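Local coordinates for Lmaj004091aaa (Leishmania major, PDB 1XTP), which probably methylates the alpha-amino group of proteins that begin with an X-Pro-Lys motif, using S-adenosyl-L-methionine as the methyl donor, at residues Arg20-Lys25 against Arg204-Lys209; Gly93-Leu98 against Thr158-Val163; Asp72-Val77 against Glu240-Leu245. All blocks are in the same frame, centred on the assembly; numbering follows the deposited sequence.

Contact 1: Arg20-Lys25 against Arg204-Lys209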
ATOM      1  N   ARG A  20     -13.198   1.475  14.593  1.00 27.54           N
ATOM      2  CA  ARG A  20     -12.715   1.299  15.930  1.00 30.41           C
ATOM      3  C   ARG A  20     -11.212   1.092  15.880  1.00 27.17           C
ATOM      4  O   ARG A  20     -10.643   0.871  14.812  1.00 24.26           O
ATOM      5  CB  ARG A  20     -13.386   0.072  16.560  1.00 30.56           C
ATOM      6  CG  ARG A  20     -13.013  -1.269  15.893  1.00 33.49           C
ATOM      7  CD  ARG A  20     -13.648  -2.444  16.609  1.00 39.37           C
ATOM      8  NE  ARG A  20     -13.007  -3.720  16.266  1.00 46.86           N
ATOM      9  CZ  ARG A  20     -11.985  -4.277  16.928  1.00 49.57           C
ATOM     10  NH1 ARG A  20     -11.440  -3.691  18.007  1.00 46.86           N
ATOM     11  NH2 ARG A  20     -11.496  -5.440  16.502  1.00 48.83           N
ATOM     12  N   ASP A  21     -10.569   1.154  17.034  1.00 25.62           N
ATOM     13  CA  ASP A  21      -9.177   0.725  17.115  1.00 23.78           C
ATOM     14  C   ASP A  21      -9.035  -0.612  17.814  1.00 22.72           C
ATOM     15  O   ASP A  21      -9.988  -1.159  18.345  1.00 22.14           O
ATOM     16  CB  ASP A  21      -8.285   1.818  17.726  1.00 21.09           C
ATOM     17  CG  ASP A  21      -8.492   2.024  19.215  1.00 25.45           C
ATOM     18  OD1 ASP A  21      -8.844   1.074  19.930  1.00 26.27           O
ATOM     19  OD2 ASP A  21      -8.224   3.164  19.684  1.00 29.88           O
ATOM     20  N   THR A  22      -7.814  -1.123  17.828  1.00 25.12           N
ATOM     21  CA  THR A  22      -7.532  -2.426  18.374  1.00 24.10           C
ATOM     22  C   THR A  22      -7.592  -2.463  19.898  1.00 26.44           C
ATOM     23  O   THR A  22      -7.653  -3.549  20.473  1.00 28.26           O
ATOM     24  CB  THR A  22      -6.177  -2.976  17.836  1.00 24.33           C
ATOM     25  OG1 THR A  22      -5.156  -1.973  17.927  1.00 24.60           O
ATOM     26  CG2 THR A  22      -6.320  -3.387  16.366  1.00 22.32           C
ATOM     27  N   ASN A  23      -7.605  -1.297  20.559  1.00 26.24           N
ATOM     28  CA  ASN A  23      -7.855  -1.263  22.003  1.00 26.97           C
ATOM     29  C   ASN A  23      -9.350  -1.280  22.350  1.00 28.63           C
ATOM     30  O   ASN A  23      -9.737  -1.544  23.514  1.00 25.36           O
ATOM     31  CB  ASN A  23      -7.160  -0.064  22.675  1.00 24.04           C
ATOM     32  CG  ASN A  23      -5.656  -0.113  22.521  1.00 21.93           C
ATOM     33  OD1 ASN A  23      -5.041  -1.185  22.563  1.00 25.03           O
ATOM     34  ND2 ASN A  23      -5.054   1.053  22.312  1.00 26.66           N
ATOM     35  N   GLY A  24     -10.169  -0.992  21.341  1.00 26.72           N
ATOM     36  CA  GLY A  24     -11.616  -1.032  21.469  1.00 27.95           C
ATOM     37  C   GLY A  24     -12.299   0.316  21.509  1.00 27.05           C
ATOM     38  O   GLY A  24     -13.486   0.395  21.762  1.00 31.42           O
ATOM     39  N   LYS A  25     -11.568   1.388  21.286  1.00 29.36           N
ATOM     40  CA  LYS A  25     -12.207   2.700  21.152  1.00 27.74           C
ATOM     41  C   LYS A  25     -12.959   2.737  19.829  1.00 27.92           C
ATOM     42  O   LYS A  25     -12.452   2.284  18.797  1.00 28.64           O
ATOM     43  CB  LYS A  25     -11.169   3.812  21.209  1.00 26.22           C
ATOM     44  CG  LYS A  25     -11.769   5.220  21.172  1.00 31.14           C
ATOM     45  CD  LYS A  25     -10.694   6.300  21.155  1.00 28.56           C
ATOM     46  CE  LYS A  25     -11.319   7.653  20.850  1.00 29.50           C
ATOM     47  NZ  LYS A  25     -10.330   8.769  20.826  1.00 36.38           N
ATOM     48  N   ARG A 204     -16.459  -1.193   7.990  1.00 35.06           N
ATOM     49  CA  ARG A 204     -15.878  -0.390   9.078  1.00 36.69           C
ATOM     50  C   ARG A 204     -14.365  -0.515   9.068  1.00 34.60           C
ATOM     51  O   ARG A 204     -13.824  -1.526   8.614  1.00 40.78           O
ATOM     52  CB  ARG A 204     -16.442  -0.817  10.435  1.00 33.41           C
ATOM     53  CG  ARG A 204     -17.904  -0.525  10.581  1.00 35.39           C
ATOM     54  CD  ARG A 204     -18.465  -1.068  11.866  1.00 39.91           C
ATOM     55  NE  ARG A 204     -18.121  -0.261  13.047  1.00 48.03           N
ATOM     56  CZ  ARG A 204     -17.286  -0.621  14.036  1.00 51.39           C
ATOM     57  NH1 ARG A 204     -16.650  -1.799  14.035  1.00 51.86           N
ATOM     58  NH2 ARG A 204     -17.091   0.216  15.060  1.00 51.21           N
ATOM     59  N   PHE A 205     -13.681   0.516   9.559  1.00 33.60           N
ATOM     60  CA  PHE A 205     -12.224   0.508   9.603  1.00 31.07           C
ATOM     61  C   PHE A 205     -11.741   0.023  10.947  1.00 29.58           C
ATOM     62  O   PHE A 205     -12.511  -0.030  11.910  1.00 29.36           O
ATOM     63  CB  PHE A 205     -11.622   1.884   9.304  1.00 29.41           C
ATOM     64  CG  PHE A 205     -11.988   2.965  10.307  1.00 24.77           C
ATOM     65  CD1 PHE A 205     -11.299   3.102  11.488  1.00 26.82           C
ATOM     66  CD2 PHE A 205     -13.012   3.867  10.027  1.00 26.77           C
ATOM     67  CE1 PHE A 205     -11.620   4.106  12.385  1.00 26.74           C
ATOM     68  CE2 PHE A 205     -13.347   4.857  10.919  1.00 27.99           C
ATOM     69  CZ  PHE A 205     -12.666   4.982  12.101  1.00 27.05           C
ATOM     70  N   LEU A 206     -10.457  -0.327  10.976  1.00 27.22           N
ATOM     71  CA  LEU A 206      -9.771  -0.775  12.180  1.00 28.72           C
ATOM     72  C   LEU A 206      -8.418  -0.100  12.228  1.00 28.01           C
ATOM     73  O   LEU A 206      -7.540  -0.421  11.419  1.00 25.90           O
ATOM     74  CB  LEU A 206      -9.587  -2.300  12.186  1.00 28.44           C
ATOM     75  CG  LEU A 206      -8.846  -2.896  13.396  1.00 28.03           C
ATOM     76  CD1 LEU A 206      -9.498  -2.504  14.683  1.00 25.44           C
ATOM     77  CD2 LEU A 206      -8.795  -4.415  13.309  1.00 27.93           C
ATOM     78  N   VAL A 207      -8.270   0.840  13.161  1.00 25.81           N
ATOM     79  CA  VAL A 207      -6.961   1.417  13.497  1.00 25.54           C
ATOM     80  C   VAL A 207      -6.145   0.414  14.353  1.00 23.87           C
ATOM     81  O   VAL A 207      -6.556  -0.003  15.453  1.00 22.79           O
ATOM     82  CB  VAL A 207      -7.080   2.772  14.242  1.00 24.35           C
ATOM     83  CG1 VAL A 207      -5.712   3.324  14.607  1.00 24.35           C
ATOM     84  CG2 VAL A 207      -7.833   3.796  13.400  1.00 24.52           C
ATOM     85  N   ASP A 208      -4.989   0.037  13.829  1.00 22.41           N
ATOM     86  CA  ASP A 208      -4.032  -0.784  14.575  1.00 24.34           C
ATOM     87  C   ASP A 208      -3.143   0.148  15.420  1.00 24.01           C
ATOM     88  O   ASP A 208      -2.322   0.915  14.897  1.00 24.13           O
ATOM     89  CB  ASP A 208      -3.196  -1.634  13.616  1.00 23.43           C
ATOM     90  CG  ASP A 208      -2.328  -2.668  14.346  1.00 27.92           C
ATOM     91  OD1 ASP A 208      -1.864  -2.397  15.471  1.00 34.54           O
ATOM     92  OD2 ASP A 208      -2.097  -3.751  13.787  1.00 36.57           O
ATOM     93  N   LYS A 209      -3.334   0.087  16.732  1.00 25.40           N
ATOM     94  CA  LYS A 209      -2.618   0.953  17.655  1.00 25.80           C
ATOM     95  C   LYS A 209      -1.225   0.430  17.949  1.00 25.63           C
ATOM     96  O   LYS A 209      -0.484   1.065  18.670  1.00 30.19           O
ATOM     97  CB  LYS A 209      -3.382   1.078  18.968  1.00 25.54           C
ATOM     98  CG  LYS A 209      -4.786   1.695  18.811  1.00 29.54           C
ATOM     99  CD  LYS A 209      -4.762   3.151  18.409  1.00 27.46           C
ATOM    100  CE  LYS A 209      -4.236   4.072  19.506  1.00 30.04           C
ATOM    101  NZ  LYS A 209      -4.028   5.427  18.956  1.00 32.73           N
TER
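T22 and K209 share the straightest bond between R20-K25 and R204-K209: the backbone N of K209 donates to OG1 of T22 at 3.0 Å, with an N-H...O angle of 175°. The T22 torsion (chi1 47°), with OG1 between the backbone N and the carbonyl carbon, places OG1 where K209 N meets it. Three backbone bonds pair the strands in parallel, R20 with L206 and D21 with V207: F205 O accepts from R20 N, R20 O from V207 N at 2.9 Å, and V207 O from T22 N. Within the first segment a type I turn from D21 to G24 follows the strand, and D21 OD1 gathers the amides that follow it, receiving K25 N at 3.1 Å from above the carboxylate plane and weak, strongly bent bonds from N23 N and G24 N. Around these bonds lie carbon contacts and one methyl-on-guanidinium contact. CD1 of L206 lies over the centre of one face of the R20 guanidinium, 3.8 Å from CZ, and also meets CG2 of T22 at 3.7 Å. On the face that carries D21 and V207, their CB atoms are 3.8 Å apart. K209 CG, anti to the carbonyl carbon, lies 3.7 Å from D21 CB; beyond it the chain bends at chi2, and CD passes D21 OD2. The guanidinium planes of R20 and R204 are nearly coplanar, 10° apart, but their charged atoms do not touch. Main-chain bonds thus fix the parallel pairing of 19-21 with 205-208 in the four-stranded sheet, while R20 and K209 contribute side-chain surface and the K209 charge goes to a salt bridge with E37 in helix 30-37.

Contact 2: Gly93-Leu98 against Thr158-Val163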
ATOM      1  N   GLY A  93       2.536  -1.702 -19.700  1.00 23.23           N
ATOM      2  CA  GLY A  93       3.906  -1.550 -20.181  1.00 25.92           C
ATOM      3  C   GLY A  93       4.850  -2.416 -19.360  1.00 26.54           C
ATOM      4  O   GLY A  93       4.476  -2.898 -18.310  1.00 20.83           O
ATOM      5  N   THR A  94       6.081  -2.601 -19.835  1.00 29.68           N
ATOM      6  CA  THR A  94       7.041  -3.487 -19.155  1.00 29.63           C
ATOM      7  C   THR A  94       8.434  -2.851 -18.933  1.00 29.99           C
ATOM      8  O   THR A  94       9.397  -3.569 -18.679  1.00 26.65           O
ATOM      9  CB  THR A  94       7.218  -4.843 -19.946  1.00 31.33           C
ATOM     10  OG1 THR A  94       7.611  -4.572 -21.300  1.00 28.50           O
ATOM     11  CG2 THR A  94       5.930  -5.666 -19.938  1.00 26.65           C
ATOM     12  N   SER A  95       8.550  -1.522 -19.003  1.00 28.80           N
ATOM     13  CA  SER A  95       9.870  -0.886 -18.853  1.00 30.28           C
ATOM     14  C   SER A  95      10.241  -0.600 -17.424  1.00 27.36           C
ATOM     15  O   SER A  95      11.147  -1.243 -16.886  1.00 31.20           O
ATOM     16  CB  SER A  95       9.982   0.398 -19.656  1.00 25.02           C
ATOM     17  OG  SER A  95       9.861   0.073 -21.005  1.00 42.31           O
ATOM     18  N   ARG A  96       9.565   0.362 -16.814  1.00 23.62           N
ATOM     19  CA  ARG A  96       9.947   0.806 -15.489  1.00 27.49           C
ATOM     20  C   ARG A  96       8.865   0.586 -14.415  1.00 27.95           C
ATOM     21  O   ARG A  96       7.692   0.933 -14.602  1.00 25.54           O
ATOM     22  CB  ARG A  96      10.367   2.273 -15.545  1.00 29.73           C
ATOM     23  CG  ARG A  96      11.371   2.618 -14.463  1.00 31.34           C
ATOM     24  CD  ARG A  96      11.905   4.002 -14.567  1.00 32.14           C
ATOM     25  NE  ARG A  96      12.986   4.149 -13.601  1.00 32.11           N
ATOM     26  CZ  ARG A  96      14.283   4.009 -13.871  1.00 37.96           C
ATOM     27  NH1 ARG A  96      14.726   3.786 -15.116  1.00 36.12           N
ATOM     28  NH2 ARG A  96      15.162   4.131 -12.880  1.00 36.90           N
ATOM     29  N   ALA A  97       9.280   0.019 -13.285  1.00 27.60           N
ATOM     30  CA  ALA A  97       8.409  -0.170 -12.126  1.00 25.96           C
ATOM     31  C   ALA A  97       8.938   0.581 -10.899  1.00 25.73           C
ATOM     32  O   ALA A  97      10.107   0.935 -10.842  1.00 24.58           O
ATOM     33  CB  ALA A  97       8.266  -1.649 -11.801  1.00 26.49           C
ATOM     34  N   LEU A  98       8.042   0.804  -9.936  1.00 24.22           N
ATOM     35  CA  LEU A  98       8.347   1.418  -8.644  1.00 25.59           C
ATOM     36  C   LEU A  98       7.651   0.612  -7.545  1.00 25.57           C
ATOM     37  O   LEU A  98       6.429   0.393  -7.584  1.00 26.15           O
ATOM     38  CB  LEU A  98       7.872   2.877  -8.593  1.00 22.93           C
ATOM     39  CG  LEU A  98       7.984   3.621  -7.254  1.00 24.26           C
ATOM     40  CD1 LEU A  98       9.418   3.774  -6.760  1.00 21.84           C
ATOM     41  CD2 LEU A  98       7.306   5.008  -7.339  1.00 27.15           C
ATOM     42  N   THR A 158       6.585   8.238 -16.095  1.00 23.31           N
ATOM     43  CA  THR A 158       7.799   7.437 -15.895  1.00 22.58           C
ATOM     44  C   THR A 158       7.549   5.947 -15.733  1.00 24.31           C
ATOM     45  O   THR A 158       8.282   5.124 -16.286  1.00 25.99           O
ATOM     46  CB  THR A 158       8.572   7.963 -14.659  1.00 24.05           C
ATOM     47  OG1 THR A 158       9.024   9.281 -14.933  1.00 24.67           O
ATOM     48  CG2 THR A 158       9.788   7.118 -14.333  1.00 26.22           C
ATOM     49  N   TYR A 159       6.544   5.588 -14.948  1.00 22.45           N
ATOM     50  CA  TYR A 159       6.352   4.195 -14.566  1.00 21.13           C
ATOM     51  C   TYR A 159       5.235   3.455 -15.306  1.00 20.67           C
ATOM     52  O   TYR A 159       4.114   3.963 -15.467  1.00 22.64           O
ATOM     53  CB  TYR A 159       6.135   4.110 -13.069  1.00 22.52           C
ATOM     54  CG  TYR A 159       7.339   4.543 -12.291  1.00 20.94           C
ATOM     55  CD1 TYR A 159       8.467   3.732 -12.217  1.00 21.99           C
ATOM     56  CD2 TYR A 159       7.362   5.771 -11.635  1.00 22.48           C
ATOM     57  CE1 TYR A 159       9.578   4.136 -11.495  1.00 21.15           C
ATOM     58  CE2 TYR A 159       8.483   6.194 -10.913  1.00 23.73           C
ATOM     59  CZ  TYR A 159       9.586   5.374 -10.845  1.00 26.24           C
ATOM     60  OH  TYR A 159      10.699   5.775 -10.113  1.00 19.36           O
ATOM     61  N   ASP A 160       5.564   2.242 -15.747  1.00 20.71           N
ATOM     62  CA  ASP A 160       4.585   1.309 -16.290  1.00 21.17           C
ATOM     63  C   ASP A 160       3.873   0.525 -15.154  1.00 23.09           C
ATOM     64  O   ASP A 160       2.742   0.047 -15.325  1.00 21.99           O
ATOM     65  CB  ASP A 160       5.258   0.356 -17.274  1.00 21.26           C
ATOM     66  CG  ASP A 160       5.792   1.063 -18.511  1.00 23.37           C
ATOM     67  OD1 ASP A 160       5.170   2.027 -18.986  1.00 26.36           O
ATOM     68  OD2 ASP A 160       6.823   0.627 -19.042  1.00 29.38           O
ATOM     69  N   LEU A 161       4.512   0.404 -13.994  1.00 22.74           N
ATOM     70  CA  LEU A 161       3.801  -0.133 -12.831  1.00 25.14           C
ATOM     71  C   LEU A 161       4.245   0.554 -11.564  1.00 25.08           C
ATOM     72  O   LEU A 161       5.418   0.822 -11.399  1.00 26.25           O
ATOM     73  CB  LEU A 161       3.999  -1.639 -12.713  1.00 27.16           C
ATOM     74  CG  LEU A 161       2.934  -2.371 -11.876  1.00 27.15           C
ATOM     75  CD1 LEU A 161       1.598  -2.531 -12.643  1.00 31.16           C
ATOM     76  CD2 LEU A 161       3.452  -3.728 -11.412  1.00 26.41           C
ATOM     77  N   ILE A 162       3.284   0.876 -10.700  1.00 25.98           N
ATOM     78  CA  ILE A 162       3.562   1.445  -9.386  1.00 25.76           C
ATOM     79  C   ILE A 162       2.874   0.564  -8.353  1.00 23.67           C
ATOM     80  O   ILE A 162       1.649   0.531  -8.251  1.00 22.84           O
ATOM     81  CB  ILE A 162       3.086   2.910  -9.264  1.00 24.74           C
ATOM     82  CG1 ILE A 162       3.791   3.780 -10.305  1.00 28.19           C
ATOM     83  CG2 ILE A 162       3.335   3.446  -7.838  1.00 28.22           C
ATOM     84  CD1 ILE A 162       3.334   5.212 -10.327  1.00 29.01           C
ATOM     85  N   VAL A 163       3.697  -0.153  -7.604  1.00 24.18           N
ATOM     86  CA  VAL A 163       3.249  -1.131  -6.639  1.00 24.98           C
ATOM     87  C   VAL A 163       3.059  -0.514  -5.238  1.00 24.26           C
ATOM     88  O   VAL A 163       3.971   0.065  -4.695  1.00 22.95           O
ATOM     89  CB  VAL A 163       4.279  -2.291  -6.568  1.00 22.30           C
ATOM     90  CG1 VAL A 163       3.863  -3.304  -5.525  1.00 26.41           C
ATOM     91  CG2 VAL A 163       4.384  -2.939  -7.937  1.00 23.80           C
TER
HETATM   92  O   HOH W   1       2.662  -2.618 -16.229  1.00 27.60           O
HETATM   93  O   HOH W   2       8.283   3.022 -17.703  1.00 37.10           O
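L98 packs on a face of the Y159 ring where two neighbouring parallel strands of the Rossmann-like methyltransferase sheet, 96-100 and 159-165, begin. CB of L98 sits over one face of the phenol, 3.7 Å from the ring centroid and 14° off its normal, a CH-pi contact; CG2 of T158 covers the opposite face. With CG anti to the backbone N (chi1 -152°) and an extended chain, R96 runs past the ring, its CG 3.8 Å from Y159 CE1, and the guanidinium and phenol planes stand 54° apart. The polar ends of R96 and Y159 both reach D120 on strand 118-123, R96 through a salt bridge and Y159 OH through a hydrogen bond.

The CB of D160 is directed toward the loop G93-S95 that precedes strand 96-100. Its OD2 uses the anti lone pair to accept S95 N at 2.8 Å, while OD1 bonds T188. CB and CG of D160 press on G93, and a water joins G93 O to D160 O. The chain bends at D160, and R96 O accepts two amides there: D160 N at 2.7 Å and the longer L161 N at 3.3 Å. Regular parallel pairing follows, and V163 N reaches L98 O at 2.8 Å, nearly along the C=O axis.

Contact 3: Asp72-Val77 against Glu240-Leu245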
ATOM      1  N   ASP A  72       5.315 -15.915   6.956  1.00 38.45           N
ATOM      2  CA  ASP A  72       6.232 -16.206   5.844  1.00 39.05           C
ATOM      3  C   ASP A  72       5.616 -17.056   4.725  1.00 36.32           C
ATOM      4  O   ASP A  72       5.949 -16.891   3.549  1.00 35.99           O
ATOM      5  CB  ASP A  72       7.467 -16.968   6.366  1.00 40.95           C
ATOM      6  CG  ASP A  72       8.156 -16.276   7.523  1.00 48.43           C
ATOM      7  OD1 ASP A  72       7.496 -15.528   8.283  1.00 54.94           O
ATOM      8  OD2 ASP A  72       9.373 -16.493   7.684  1.00 56.65           O
ATOM      9  N   HIS A  73       4.747 -17.980   5.108  1.00 34.89           N
ATOM     10  CA  HIS A  73       4.245 -19.009   4.205  1.00 36.68           C
ATOM     11  C   HIS A  73       3.194 -18.519   3.241  1.00 33.71           C
ATOM     12  O   HIS A  73       2.791 -19.260   2.363  1.00 33.67           O
ATOM     13  CB  HIS A  73       3.708 -20.187   5.009  1.00 39.82           C
ATOM     14  CG  HIS A  73       4.766 -20.882   5.805  1.00 51.31           C
ATOM     15  ND1 HIS A  73       5.921 -21.372   5.229  1.00 60.10           N
ATOM     16  CD2 HIS A  73       4.868 -21.142   7.131  1.00 60.24           C
ATOM     17  CE1 HIS A  73       6.681 -21.914   6.165  1.00 61.77           C
ATOM     18  NE2 HIS A  73       6.065 -21.789   7.328  1.00 62.08           N
ATOM     19  N   VAL A  74       2.753 -17.273   3.381  1.00 34.29           N
ATOM     20  CA  VAL A  74       1.821 -16.695   2.403  1.00 32.62           C
ATOM     21  C   VAL A  74       2.520 -16.095   1.189  1.00 32.60           C
ATOM     22  O   VAL A  74       1.856 -15.644   0.242  1.00 33.04           O
ATOM     23  CB  VAL A  74       0.934 -15.593   3.014  1.00 32.29           C
ATOM     24  CG1 VAL A  74       0.078 -16.161   4.132  1.00 33.36           C
ATOM     25  CG2 VAL A  74       1.770 -14.378   3.475  1.00 35.85           C
ATOM     26  N   HIS A  75       3.849 -16.079   1.226  1.00 29.45           N
ATOM     27  CA  HIS A  75       4.647 -15.421   0.203  1.00 26.77           C
ATOM     28  C   HIS A  75       4.366 -15.952  -1.201  1.00 26.19           C
ATOM     29  O   HIS A  75       4.003 -15.190  -2.111  1.00 25.51           O
ATOM     30  CB  HIS A  75       6.134 -15.565   0.536  1.00 25.53           C
ATOM     31  CG  HIS A  75       7.029 -15.050  -0.538  1.00 29.66           C
ATOM     32  ND1 HIS A  75       7.212 -13.705  -0.771  1.00 25.89           N
ATOM     33  CD2 HIS A  75       7.750 -15.698  -1.485  1.00 32.85           C
ATOM     34  CE1 HIS A  75       8.033 -13.547  -1.791  1.00 30.52           C
ATOM     35  NE2 HIS A  75       8.370 -14.740  -2.245  1.00 31.21           N
ATOM     36  N   ASP A  76       4.503 -17.260  -1.366  1.00 24.70           N
ATOM     37  CA  ASP A  76       4.402 -17.878  -2.697  1.00 27.57           C
ATOM     38  C   ASP A  76       3.056 -17.622  -3.369  1.00 26.40           C
ATOM     39  O   ASP A  76       3.007 -17.238  -4.534  1.00 24.32           O
ATOM     40  CB  ASP A  76       4.665 -19.393  -2.625  1.00 30.27           C
ATOM     41  CG  ASP A  76       6.116 -19.732  -2.297  1.00 30.48           C
ATOM     42  OD1 ASP A  76       7.026 -18.961  -2.687  1.00 35.18           O
ATOM     43  OD2 ASP A  76       6.341 -20.782  -1.655  1.00 38.55           O
ATOM     44  N   VAL A  77       1.980 -17.827  -2.626  1.00 26.10           N
ATOM     45  CA  VAL A  77       0.638 -17.551  -3.134  1.00 26.79           C
ATOM     46  C   VAL A  77       0.442 -16.061  -3.449  1.00 25.38           C
ATOM     47  O   VAL A  77      -0.122 -15.717  -4.492  1.00 25.80           O
ATOM     48  CB  VAL A  77      -0.471 -18.091  -2.178  1.00 29.40           C
ATOM     49  CG1 VAL A  77      -0.412 -17.410  -0.826  1.00 38.11           C
ATOM     50  CG2 VAL A  77      -1.861 -17.891  -2.781  1.00 33.79           C
ATOM     51  N   GLU A 240      -7.007 -18.484  -2.878  1.00 30.74           N
ATOM     52  CA  GLU A 240      -6.222 -19.386  -2.046  1.00 32.80           C
ATOM     53  C   GLU A 240      -5.582 -18.671  -0.842  1.00 30.52           C
ATOM     54  O   GLU A 240      -4.495 -19.043  -0.381  1.00 28.60           O
ATOM     55  CB  GLU A 240      -5.154 -20.068  -2.903  1.00 32.86           C
ATOM     56  CG  GLU A 240      -4.710 -21.410  -2.356  1.00 36.78           C
ATOM     57  CD  GLU A 240      -3.635 -22.058  -3.206  1.00 36.83           C
ATOM     58  OE1 GLU A 240      -3.644 -21.869  -4.436  1.00 43.48           O
ATOM     59  OE2 GLU A 240      -2.777 -22.754  -2.639  1.00 45.13           O
ATOM     60  N   TRP A 241      -6.265 -17.644  -0.343  1.00 29.54           N
ATOM     61  CA  TRP A 241      -5.774 -16.858   0.782  1.00 28.07           C
ATOM     62  C   TRP A 241      -6.302 -17.506   2.070  1.00 30.54           C
ATOM     63  O   TRP A 241      -7.471 -17.888   2.110  1.00 28.75           O
ATOM     64  CB  TRP A 241      -6.246 -15.411   0.657  1.00 25.47           C
ATOM     65  CG  TRP A 241      -5.486 -14.465   1.518  1.00 24.77           C
ATOM     66  CD1 TRP A 241      -5.993 -13.660   2.483  1.00 26.40           C
ATOM     67  CD2 TRP A 241      -4.075 -14.210   1.482  1.00 29.83           C
ATOM     68  NE1 TRP A 241      -4.990 -12.927   3.068  1.00 25.17           N
ATOM     69  CE2 TRP A 241      -3.800 -13.249   2.476  1.00 29.75           C
ATOM     70  CE3 TRP A 241      -3.009 -14.719   0.719  1.00 26.90           C
ATOM     71  CZ2 TRP A 241      -2.502 -12.773   2.725  1.00 27.81           C
ATOM     72  CZ3 TRP A 241      -1.732 -14.248   0.966  1.00 27.74           C
ATOM     73  CH2 TRP A 241      -1.487 -13.290   1.966  1.00 25.49           C
ATOM     74  N   PRO A 242      -5.433 -17.677   3.097  1.00 29.95           N
ATOM     75  CA  PRO A 242      -5.883 -18.271   4.353  1.00 31.98           C
ATOM     76  C   PRO A 242      -7.098 -17.557   4.915  1.00 31.05           C
ATOM     77  O   PRO A 242      -7.163 -16.337   4.950  1.00 32.36           O
ATOM     78  CB  PRO A 242      -4.678 -18.122   5.289  1.00 31.91           C
ATOM     79  CG  PRO A 242      -3.509 -18.012   4.390  1.00 32.93           C
ATOM     80  CD  PRO A 242      -3.996 -17.343   3.138  1.00 31.11           C
ATOM     81  N   THR A 243      -8.041 -18.358   5.371  1.00 32.64           N
ATOM     82  CA  THR A 243      -9.394 -17.924   5.648  1.00 32.41           C
ATOM     83  C   THR A 243      -9.471 -17.075   6.915  1.00 31.72           C
ATOM     84  O   THR A 243     -10.350 -16.237   7.067  1.00 32.68           O
ATOM     85  CB  THR A 243     -10.293 -19.163   5.726  1.00 32.98           C
ATOM     86  OG1 THR A 243     -11.642 -18.780   5.494  1.00 46.75           O
ATOM     87  CG2 THR A 243     -10.170 -19.860   7.069  1.00 28.99           C
ATOM     88  N   ASP A 244      -8.513 -17.293   7.799  1.00 33.15           N
ATOM     89  CA  ASP A 244      -8.397 -16.571   9.058  1.00 34.93           C
ATOM     90  C   ASP A 244      -7.798 -15.179   8.924  1.00 31.85           C
ATOM     91  O   ASP A 244      -7.862 -14.397   9.869  1.00 34.97           O
ATOM     92  CB  ASP A 244      -7.539 -17.384  10.049  1.00 38.05           C
ATOM     93  CG  ASP A 244      -6.155 -17.739   9.487  1.00 44.23           C
ATOM     94  OD1 ASP A 244      -5.986 -17.738   8.249  1.00 51.58           O
ATOM     95  OD2 ASP A 244      -5.242 -18.035  10.283  1.00 52.45           O
ATOM     96  N   LEU A 245      -7.190 -14.866   7.785  1.00 30.60           N
ATOM     97  CA  LEU A 245      -6.610 -13.540   7.589  1.00 27.80           C
ATOM     98  C   LEU A 245      -7.622 -12.593   6.966  1.00 27.30           C
ATOM     99  O   LEU A 245      -8.618 -13.029   6.402  1.00 27.52           O
ATOM    100  CB  LEU A 245      -5.382 -13.632   6.690  1.00 29.48           C
ATOM    101  CG  LEU A 245      -4.310 -14.635   7.131  1.00 30.28           C
ATOM    102  CD1 LEU A 245      -3.254 -14.744   6.066  1.00 31.56           C
ATOM    103  CD2 LEU A 245      -3.690 -14.214   8.462  1.00 30.92           C
TER
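V74, in a lead-in with helical backbone angles, and V77, in helix 75-87, face the irregular segment E240-L245, whose type I turn from P242 to L245 is closed by L245 N to P242 O at 3.2 Å; the nearest CA atoms, those of V77 and E240, are 7.2 Å apart, so side chains make most of the contact. W241 is central. Its CG lies anti to the backbone N (chi1 -163°), and the six-membered part of the indole reaches the two valines. CB of V74 meets W241 CH2 at 3.5 Å, coming in obliquely to the ring, and both methyls of V74 also lie near CH2. V77 approaches at about a right angle to the W241 side chain: its CG1 lies at the ring edge, near its plane, 3.9 Å from CZ3. CG2 of V77, anti to the backbone N, turns instead to E240, lying 3.7 Å from its carbonyl O and 3.9 Å from its CB. The same indole is backed from its own segment, since P242 CD and L245 CD1 both lie over one face, offset toward the rim. V74 CG1 reaches this layer too, at 4.0 Å from P242 CG and 4.1 Å from L245 CD1. Every touch across the contact is of van der Waals type, and the indole NE1 makes a weak hydrogen bond within its own loop, to F246 O. The contact thus joins the lead-in and first turn of helix 75-87 to the loop between strands 232-237 and 248-253, with W166 against W241, M71 against L245, and H75 ND1 hydrogen-bonded to NH1 of R106, a predicted S-adenosyl-L-methionine-binding residue.

Overall arrangement
Contacts 1 and 2 are both partly buried, contact 2 more so (seven of twelve touching residues buried against three of ten); contact 3 is at the surface. Contacts 1 and 2 both pair parallel strands, but in different sheets: the four-stranded accessory sheet and the seven-stranded methyltransferase sheet, on opposite sides of the chain's centre, with contact centres about 34 Å apart. Contact 3 joins a helix to a loop, has no hydrogen bonds between its segments and rests on van der Waals contacts, mostly apolar, whereas the other two combine backbone bonds with polar side chains. Along the chain contact 2 is nested within the loops closed by contacts 1 and 3, which cross each other. No two contacts touch.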